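Local coordinates for Ctr9 protein (Myceliophthora thermophila, PDB 6AF0) that probably binds RNA polymerase II as part of the Paf1 elongation complex, its TPR solenoid assembling with Paf1 and Cdc73, at residues F143-V148 with S180-A184; S155-S159 with T340-A344; V196-R201 with A215-V219. All blocks are in the same frame, centred on the assembly; numbering follows the deposited sequence.

Contact 1: F143-V148 with S180-A184; sequences FLARGV and SFEEA
Two helical segments, 143-148 and 180-184, run nearly antiparallel (156° between N-to-C directions, signed crossing angle -156°), with their axes approaching to 7.9 Å. The register is fixed by CA-CA distances of 5.3 Å both for Gly147-Ser180 and for Phe143-Ala184. Ser180 begins the second segment, its CB 3.9 Å from Gly147 N and its OG hydrogen-bonded to Asn176 O in its own helix. Phe181 starts sideways from the interface, but its ring (chi1 m) reaches across and lies over Gly147: Gly147 CA sits 3.7 Å from the ring centroid and 22° off its normal, a CH-pi contact. A beta carbon on Gly147 would fall 2.5 Å from Phe181 CZ, so its absence makes room for the ring. Leu144 CD2 meets the ring edge at Phe181 CE1 (3.6 Å), and Val148 CG2 lies 4.0 Å from Phe181 CZ. Glu183, chi1 t, makes a CH-pi contact with Phe143, whose CA-to-CB points toward the partner with chi1 m: Glu183 CG is 3.3 Å from the Phe143 ring centroid, 4° off the normal. The Glu183 carboxylate salt-bridges Arg186. Last, Ala184 CB packs on Phe143 CB at 3.8 Å. Small Gly147 of helix A under aromatic Phe181 of helix B, at the consensus small and aromatic positions, fits the A/B packing of a tetratricopeptide repeat.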
loop_
_atom_site.group_PDB
_atom_site.type_symbol
_atom_site.label_atom_id
_atom_site.label_comp_id
_atom_site.label_asym_id
_atom_site.label_seq_id
_atom_site.Cartn_x
_atom_site.Cartn_y
_atom_site.Cartn_z
ATOM N N PHE A 143 43.707 -24.549 -30.034
ATOM C CA PHE A 143 42.342 -24.910 -29.684
ATOM C C PHE A 143 42.015 -24.394 -28.301
ATOM O O PHE A 143 40.935 -23.858 -28.083
ATOM C CB PHE A 143 42.135 -26.415 -29.687
ATOM C CG PHE A 143 42.262 -27.058 -31.037
ATOM C CD1 PHE A 143 41.679 -26.492 -32.172
ATOM C CD2 PHE A 143 42.927 -28.267 -31.164
ATOM C CE1 PHE A 143 41.800 -27.108 -33.410
ATOM C CE2 PHE A 143 43.051 -28.881 -32.392
ATOM C CZ PHE A 143 42.483 -28.310 -33.513
ATOM N N LEU A 144 42.938 -24.586 -27.369
ATOM C CA LEU A 144 42.826 -23.968 -26.060
ATOM C C LEU A 144 42.636 -22.466 -26.158
ATOM O O LEU A 144 41.641 -21.934 -25.629
ATOM C CB LEU A 144 44.050 -24.261 -25.188
ATOM C CG LEU A 144 43.865 -25.300 -24.087
ATOM C CD1 LEU A 144 45.057 -25.294 -23.151
ATOM C CD2 LEU A 144 42.599 -25.081 -23.278
ATOM N N ALA A 145 43.594 -21.809 -26.824
ATOM C CA ALA A 145 43.611 -20.350 -27.023
ATOM C C ALA A 145 42.273 -19.819 -27.518
ATOM O O ALA A 145 41.810 -18.790 -27.050
ATOM C CB ALA A 145 44.716 -19.962 -28.000
ATOM N N ARG A 146 41.659 -20.520 -28.464
ATOM C CA ARG A 146 40.350 -20.134 -28.978
ATOM C C ARG A 146 39.305 -20.156 -27.902
ATOM O O ARG A 146 38.546 -19.212 -27.736
ATOM C CB ARG A 146 39.911 -21.070 -30.096
ATOM C CG ARG A 146 40.699 -20.887 -31.373
ATOM C CD ARG A 146 40.628 -19.449 -31.830
ATOM N NE ARG A 146 39.312 -19.090 -32.338
ATOM C CZ ARG A 146 39.071 -18.716 -33.591
ATOM N NH1 ARG A 146 40.064 -18.642 -34.483
ATOM N NH2 ARG A 146 37.829 -18.409 -33.953
ATOM N N GLY A 147 39.253 -21.258 -27.180
ATOM C CA GLY A 147 38.328 -21.364 -26.075
ATOM C C GLY A 147 38.487 -20.168 -25.160
ATOM O O GLY A 147 37.536 -19.395 -24.943
ATOM N N VAL A 148 39.706 -20.001 -24.660
ATOM C CA VAL A 148 39.952 -19.017 -23.625
ATOM C C VAL A 148 39.547 -17.643 -24.129
ATOM O O VAL A 148 38.844 -16.899 -23.448
ATOM C CB VAL A 148 41.409 -19.026 -23.182
ATOM C CG1 VAL A 148 41.669 -17.913 -22.195
ATOM C CG2 VAL A 148 41.733 -20.354 -22.545
ATOM N N SER A 180 35.517 -25.577 -29.036
ATOM C CA SER A 180 36.950 -25.453 -29.170
ATOM C C SER A 180 37.633 -26.174 -28.043
ATOM O O SER A 180 38.666 -26.811 -28.242
ATOM C CB SER A 180 37.354 -23.983 -29.141
ATOM O OG SER A 180 36.699 -23.264 -30.182
ATOM N N PHE A 181 37.070 -26.052 -26.843
ATOM C CA PHE A 181 37.620 -26.758 -25.692
ATOM C C PHE A 181 37.440 -28.260 -25.866
ATOM O O PHE A 181 38.342 -29.038 -25.534
ATOM C CB PHE A 181 36.965 -26.302 -24.387
ATOM C CG PHE A 181 37.483 -24.991 -23.860
ATOM C CD1 PHE A 181 38.825 -24.817 -23.591
ATOM C CD2 PHE A 181 36.610 -23.945 -23.586
ATOM C CE1 PHE A 181 39.293 -23.614 -23.101
ATOM C CE2 PHE A 181 37.063 -22.737 -23.095
ATOM C CZ PHE A 181 38.410 -22.575 -22.848
ATOM N N GLU A 182 36.279 -28.655 -26.393
ATOM C CA GLU A 182 35.997 -30.069 -26.680
ATOM C C GLU A 182 36.892 -30.653 -27.775
ATOM O O GLU A 182 37.285 -31.828 -27.728
ATOM C CB GLU A 182 34.515 -30.292 -26.992
ATOM C CG GLU A 182 33.796 -30.991 -25.842
ATOM C CD GLU A 182 32.287 -30.879 -25.916
ATOM O OE1 GLU A 182 31.758 -30.461 -26.973
ATOM O OE2 GLU A 182 31.634 -31.198 -24.897
ATOM N N GLU A 183 37.232 -29.821 -28.748
ATOM C CA GLU A 183 38.200 -30.196 -29.767
ATOM C C GLU A 183 39.590 -30.445 -29.150
ATOM O O GLU A 183 40.219 -31.463 -29.458
ATOM C CB GLU A 183 38.243 -29.134 -30.873
ATOM C CG GLU A 183 39.467 -29.166 -31.775
ATOM C CD GLU A 183 39.538 -30.388 -32.672
ATOM O OE1 GLU A 183 39.564 -30.205 -33.909
ATOM O OE2 GLU A 183 39.581 -31.533 -32.160
ATOM N N ALA A 184 40.048 -29.533 -28.282
ATOM C CA ALA A 184 41.323 -29.696 -27.531
ATOM C C ALA A 184 41.367 -30.972 -26.687
ATOM O O ALA A 184 42.436 -31.584 -26.509
ATOM C CB ALA A 184 41.559 -28.504 -26.625
#

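Contact 2: S155-S159 with T340-A344; sequences SLQPS and TDVNA
Asn343, Asp341 and Ser155 bury the most surface here (66, 64 and 56 Å²) and carry the two hydrogen bonds that join segment 155-159, leading out of helix 140-155, to segment 340-344, at the start of helix 343-360. Ser155, chi1 t with CA-to-CB toward the partner, donates from OG to Asp341 O at 2.6 Å. That OG also lies 3.3 Å from Asp341 CB. The backbones come closest at Leu156-Asp341, where the CA atoms are 5.5 Å apart; Pro158 CA and Asn343 CA follow at 6.7 Å. Asp341 has phi/psi -76/-23, its carboxylate is a long, weak ion-pair distance from Lys118, and the chain then extends at Val342 (-101/133), the N-cap residue. In the right-handed solenoid built by TPR repeats, this joins a loop linking two successive helices to the start of a helix some 180 residues later, so the contact joins parts of the array that are distant in sequence. Asn343, in the first turn of its helix with chi1 m, donates ND2 to Gln157 O (3.1 Å, N-H...O angle 167°). Its acceptor lies where the loop runs extended, with phi/psi -66/127 at Gln157, -68/165 at Pro158 and -63/133 at Ser159. Ser159 N is also near Asn343 ND2, at 3.2 Å, but both are donors and no bond forms. Side chains of the Paf1 chain pack on Ser155 and Asp341.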
loop_
_atom_site.group_PDB
_atom_site.type_symbol
_atom_site.label_atom_id
_atom_site.label_comp_id
_atom_site.label_asym_id
_atom_site.label_seq_id
_atom_site.Cartn_x
_atom_site.Cartn_y
_atom_site.Cartn_z
ATOM N N SER A 155 32.539 -12.736 -21.710
ATOM C CA SER A 155 32.243 -12.100 -20.415
ATOM C C SER A 155 32.060 -10.570 -20.522
ATOM O O SER A 155 31.313 -9.960 -19.743
ATOM C CB SER A 155 33.329 -12.424 -19.397
ATOM O OG SER A 155 33.055 -11.818 -18.137
ATOM N N LEU A 156 32.721 -9.965 -21.507
ATOM C CA LEU A 156 32.581 -8.529 -21.776
ATOM C C LEU A 156 31.280 -8.108 -22.476
ATOM O O LEU A 156 31.009 -6.917 -22.604
ATOM C CB LEU A 156 33.764 -8.042 -22.595
ATOM C CG LEU A 156 35.103 -8.074 -21.864
ATOM C CD1 LEU A 156 36.256 -7.701 -22.795
ATOM C CD2 LEU A 156 35.066 -7.132 -20.669
ATOM N N GLN A 157 30.486 -9.063 -22.942
ATOM C CA GLN A 157 29.219 -8.739 -23.566
ATOM C C GLN A 157 28.335 -8.147 -22.490
ATOM O O GLN A 157 28.189 -8.759 -21.448
ATOM C CB GLN A 157 28.587 -9.997 -24.176
ATOM C CG GLN A 157 29.316 -10.496 -25.427
ATOM C CD GLN A 157 28.707 -10.008 -26.742
ATOM O OE1 GLN A 157 28.221 -8.875 -26.854
ATOM N NE2 GLN A 157 28.739 -10.871 -27.749
ATOM N N PRO A 158 27.756 -6.952 -22.723
ATOM C CA PRO A 158 27.020 -6.379 -21.614
ATOM C C PRO A 158 25.799 -7.214 -21.364
ATOM O O PRO A 158 25.449 -8.037 -22.196
ATOM C CB PRO A 158 26.626 -4.976 -22.126
ATOM C CG PRO A 158 27.394 -4.764 -23.391
ATOM C CD PRO A 158 27.555 -6.153 -23.943
ATOM N N SER A 159 25.169 -7.031 -20.215
ATOM C CA SER A 159 23.983 -7.804 -19.921
ATOM C C SER A 159 22.936 -7.441 -20.942
ATOM O O SER A 159 22.716 -6.259 -21.232
ATOM C CB SER A 159 23.440 -7.511 -18.534
ATOM O OG SER A 159 22.065 -7.872 -18.480
ATOM N N THR A 340 37.172 -5.288 -14.386
ATOM C CA THR A 340 36.288 -6.455 -14.302
ATOM C C THR A 340 35.778 -6.975 -15.629
ATOM O O THR A 340 35.270 -6.216 -16.441
ATOM C CB THR A 340 35.039 -6.148 -13.465
ATOM O OG1 THR A 340 35.414 -5.383 -12.325
ATOM C CG2 THR A 340 34.428 -7.419 -12.984
ATOM N N ASP A 341 35.867 -8.286 -15.811
ATOM C CA ASP A 341 35.276 -8.957 -16.956
ATOM C C ASP A 341 33.757 -9.078 -16.758
ATOM O O ASP A 341 33.012 -9.237 -17.713
ATOM C CB ASP A 341 35.876 -10.370 -17.118
ATOM C CG ASP A 341 37.374 -10.370 -17.522
ATOM O OD1 ASP A 341 37.684 -10.141 -18.726
ATOM O OD2 ASP A 341 38.234 -10.665 -16.658
ATOM N N VAL A 342 33.328 -9.021 -15.504
ATOM C CA VAL A 342 31.981 -9.376 -15.075
ATOM C C VAL A 342 31.094 -8.160 -14.859
ATOM O O VAL A 342 31.469 -7.229 -14.167
ATOM C CB VAL A 342 32.039 -10.145 -13.724
ATOM C CG1 VAL A 342 30.677 -10.740 -13.347
ATOM C CG2 VAL A 342 33.072 -11.253 -13.783
ATOM N N ASN A 343 29.887 -8.193 -15.396
ATOM C CA ASN A 343 28.968 -7.063 -15.236
ATOM C C ASN A 343 28.475 -6.920 -13.794
ATOM O O ASN A 343 28.425 -5.814 -13.241
ATOM C CB ASN A 343 27.783 -7.175 -16.206
ATOM C CG ASN A 343 28.224 -7.198 -17.669
ATOM O OD1 ASN A 343 29.131 -6.458 -18.092
ATOM N ND2 ASN A 343 27.589 -8.061 -18.450
ATOM N N ALA A 344 28.124 -8.047 -13.183
ATOM C CA ALA A 344 27.597 -8.075 -11.805
ATOM C C ALA A 344 28.484 -7.292 -10.868
ATOM O O ALA A 344 27.994 -6.517 -10.028
ATOM C CB ALA A 344 27.457 -9.510 -11.303
#

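Contact 3: V196-R201 with A215-V219; sequences VMGKAR and AYQDV
This is a buried, apolar helix-helix contact between consecutive helices, 193-205 and 209-222, which pack as an antiparallel hairpin. Segments 196-201 and 215-219 run at 160° (signed crossing angle -160°), their axes 9.0 Å apart at closest approach. CA atoms pair at 5.5 Å for Ala200-Ala215 and 6.3 Å for Met197-Tyr216, and no hydrogen bond crosses the interface. Tyr216 (chi1 m, chi2 -68°) leaves its backbone sideways, yet its ring turns in over Ala200: Ala200 CB stands 3.5 Å from the ring centroid, 17° off the normal, a CH-pi contact, and 3.4 Å from Tyr216 CE2. The same methyl meets Ala215 CB at 3.6 Å; with alanine on both sides, the CA atoms of this pair come nearer than those of Met197 and Tyr216. Val196, chi1 p, directs CG1 to Val219 CG2 at 3.5 Å, while Met197 CG reaches that same Val219 CG2 at 4.0 Å. Tyr216 OH ends 3.5 Å from Arg201 N, but at an angle too poor for a hydrogen bond. Pro231 covers Met197, Tyr216 and Val219, and the next helix, 232-240, touches Tyr216. Gln217 NE2 hydrogen-bonds to the backbone of the Paf1 chain, which also packs on Met197 and Tyr216. Both segments belong by sequence to a tetratricopeptide repeat, and Ala200 and Tyr216 stand where its helices A and B are expected to bring a small and an aromatic residue together.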
loop_
_atom_site.group_PDB
_atom_site.type_symbol
_atom_site.label_atom_id
_atom_site.label_comp_id
_atom_site.label_asym_id
_atom_site.label_seq_id
_atom_site.Cartn_x
_atom_site.Cartn_y
_atom_site.Cartn_z
ATOM N N VAL A 196 39.614 -29.320 -20.265
ATOM C CA VAL A 196 38.397 -29.796 -19.632
ATOM C C VAL A 196 37.941 -28.754 -18.613
ATOM O O VAL A 196 36.731 -28.514 -18.450
ATOM C CB VAL A 196 38.571 -31.229 -19.062
ATOM C CG1 VAL A 196 39.538 -31.244 -17.926
ATOM C CG2 VAL A 196 37.238 -31.805 -18.601
ATOM N N MET A 197 38.911 -28.085 -17.982
ATOM C CA MET A 197 38.598 -26.948 -17.080
ATOM C C MET A 197 37.928 -25.782 -17.815
ATOM O O MET A 197 37.054 -25.106 -17.267
ATOM C CB MET A 197 39.840 -26.460 -16.354
ATOM C CG MET A 197 40.183 -27.333 -15.166
ATOM S SD MET A 197 41.674 -26.839 -14.281
ATOM C CE MET A 197 41.182 -25.189 -13.818
ATOM N N GLY A 198 38.354 -25.576 -19.057
ATOM C CA GLY A 198 37.768 -24.580 -19.947
ATOM C C GLY A 198 36.350 -24.943 -20.338
ATOM O O GLY A 198 35.452 -24.077 -20.344
ATOM N N LYS A 199 36.156 -26.225 -20.671
ATOM C CA LYS A 199 34.819 -26.791 -20.941
ATOM C C LYS A 199 33.917 -26.650 -19.729
ATOM O O LYS A 199 32.798 -26.195 -19.856
ATOM C CB LYS A 199 34.912 -28.265 -21.318
ATOM C CG LYS A 199 33.639 -29.068 -21.096
ATOM C CD LYS A 199 33.866 -30.541 -21.429
ATOM C CE LYS A 199 32.610 -31.397 -21.279
ATOM N NZ LYS A 199 32.923 -32.845 -21.087
ATOM N N ALA A 200 34.408 -27.031 -18.551
ATOM C CA ALA A 200 33.646 -26.832 -17.301
ATOM C C ALA A 200 33.203 -25.366 -17.140
ATOM O O ALA A 200 32.051 -25.074 -16.818
ATOM C CB ALA A 200 34.476 -27.266 -16.097
ATOM N N ARG A 201 34.126 -24.443 -17.382
ATOM C CA ARG A 201 33.801 -23.056 -17.253
ATOM C C ARG A 201 32.654 -22.703 -18.179
ATOM O O ARG A 201 31.711 -22.035 -17.769
ATOM C CB ARG A 201 35.012 -22.192 -17.546
ATOM C CG ARG A 201 34.691 -20.708 -17.595
ATOM C CD ARG A 201 34.262 -20.198 -16.256
ATOM N NE ARG A 201 33.876 -18.788 -16.239
ATOM C CZ ARG A 201 32.636 -18.333 -16.339
ATOM N NH1 ARG A 201 31.628 -19.162 -16.526
ATOM N NH2 ARG A 201 32.408 -17.038 -16.250
ATOM N N ALA A 215 32.689 -32.160 -14.470
ATOM C CA ALA A 215 33.940 -31.859 -15.151
ATOM C C ALA A 215 35.089 -31.448 -14.201
ATOM O O ALA A 215 36.192 -32.028 -14.259
ATOM C CB ALA A 215 33.706 -30.819 -16.218
ATOM N N TYR A 216 34.846 -30.483 -13.320
ATOM C CA TYR A 216 35.859 -30.111 -12.337
ATOM C C TYR A 216 36.236 -31.296 -11.482
ATOM O O TYR A 216 37.406 -31.510 -11.229
ATOM C CB TYR A 216 35.379 -28.977 -11.445
ATOM C CG TYR A 216 35.329 -27.648 -12.146
ATOM C CD1 TYR A 216 36.482 -27.014 -12.540
ATOM C CD2 TYR A 216 34.131 -27.026 -12.414
ATOM C CE1 TYR A 216 36.444 -25.799 -13.193
ATOM C CE2 TYR A 216 34.078 -25.798 -13.055
ATOM C CZ TYR A 216 35.238 -25.185 -13.448
ATOM O OH TYR A 216 35.207 -23.963 -14.109
ATOM N N GLN A 217 35.237 -32.066 -11.039
ATOM C CA GLN A 217 35.474 -33.297 -10.272
ATOM C C GLN A 217 36.325 -34.295 -11.065
ATOM O O GLN A 217 37.202 -34.946 -10.522
ATOM C CB GLN A 217 34.147 -33.937 -9.849
ATOM C CG GLN A 217 33.412 -33.202 -8.729
ATOM C CD GLN A 217 32.038 -33.796 -8.451
ATOM O OE1 GLN A 217 31.380 -34.319 -9.357
ATOM N NE2 GLN A 217 31.594 -33.708 -7.205
ATOM N N ASP A 218 36.083 -34.389 -12.360
ATOM C CA ASP A 218 36.869 -35.283 -13.203
ATOM C C ASP A 218 38.345 -34.873 -13.206
ATOM O O ASP A 218 39.254 -35.708 -13.145
ATOM C CB ASP A 218 36.316 -35.283 -14.626
ATOM C CG ASP A 218 36.861 -36.424 -15.461
ATOM O OD1 ASP A 218 36.628 -37.581 -15.080
ATOM O OD2 ASP A 218 37.506 -36.179 -16.501
ATOM N N VAL A 219 38.584 -33.573 -13.259
ATOM C CA VAL A 219 39.949 -33.061 -13.187
ATOM C C VAL A 219 40.638 -33.433 -11.895
ATOM O O VAL A 219 41.728 -33.925 -11.902
ATOM C CB VAL A 219 39.962 -31.543 -13.277
ATOM C CG1 VAL A 219 41.390 -31.037 -13.367
ATOM C CG2 VAL A 219 39.164 -31.111 -14.497
#

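Followed from the N terminus, the chain enters contact 1 at 143-148 and reaches the first segment of contact 2, 155-159, before helix 168-188 closes contact 1 at 180-184; contacts 1 and 2 cross. Contact 3 opens and closes at 196-219, in series after contact 1 and within the long excursion that contact 2 ends at 340-344. The centres of contacts 1 and 3 are 13 Å apart, and Phe181 CD2 packs 3.4 Å from Gly198 C, stacking one helix hairpin on the next. Contact 2 touches neither: its nearest atoms are about 8 Å from contact 1 and 6 Å from contact 3. Local hairpins build the array; contact 2 joins the 155-159 loop to the distant start of helix 343-360.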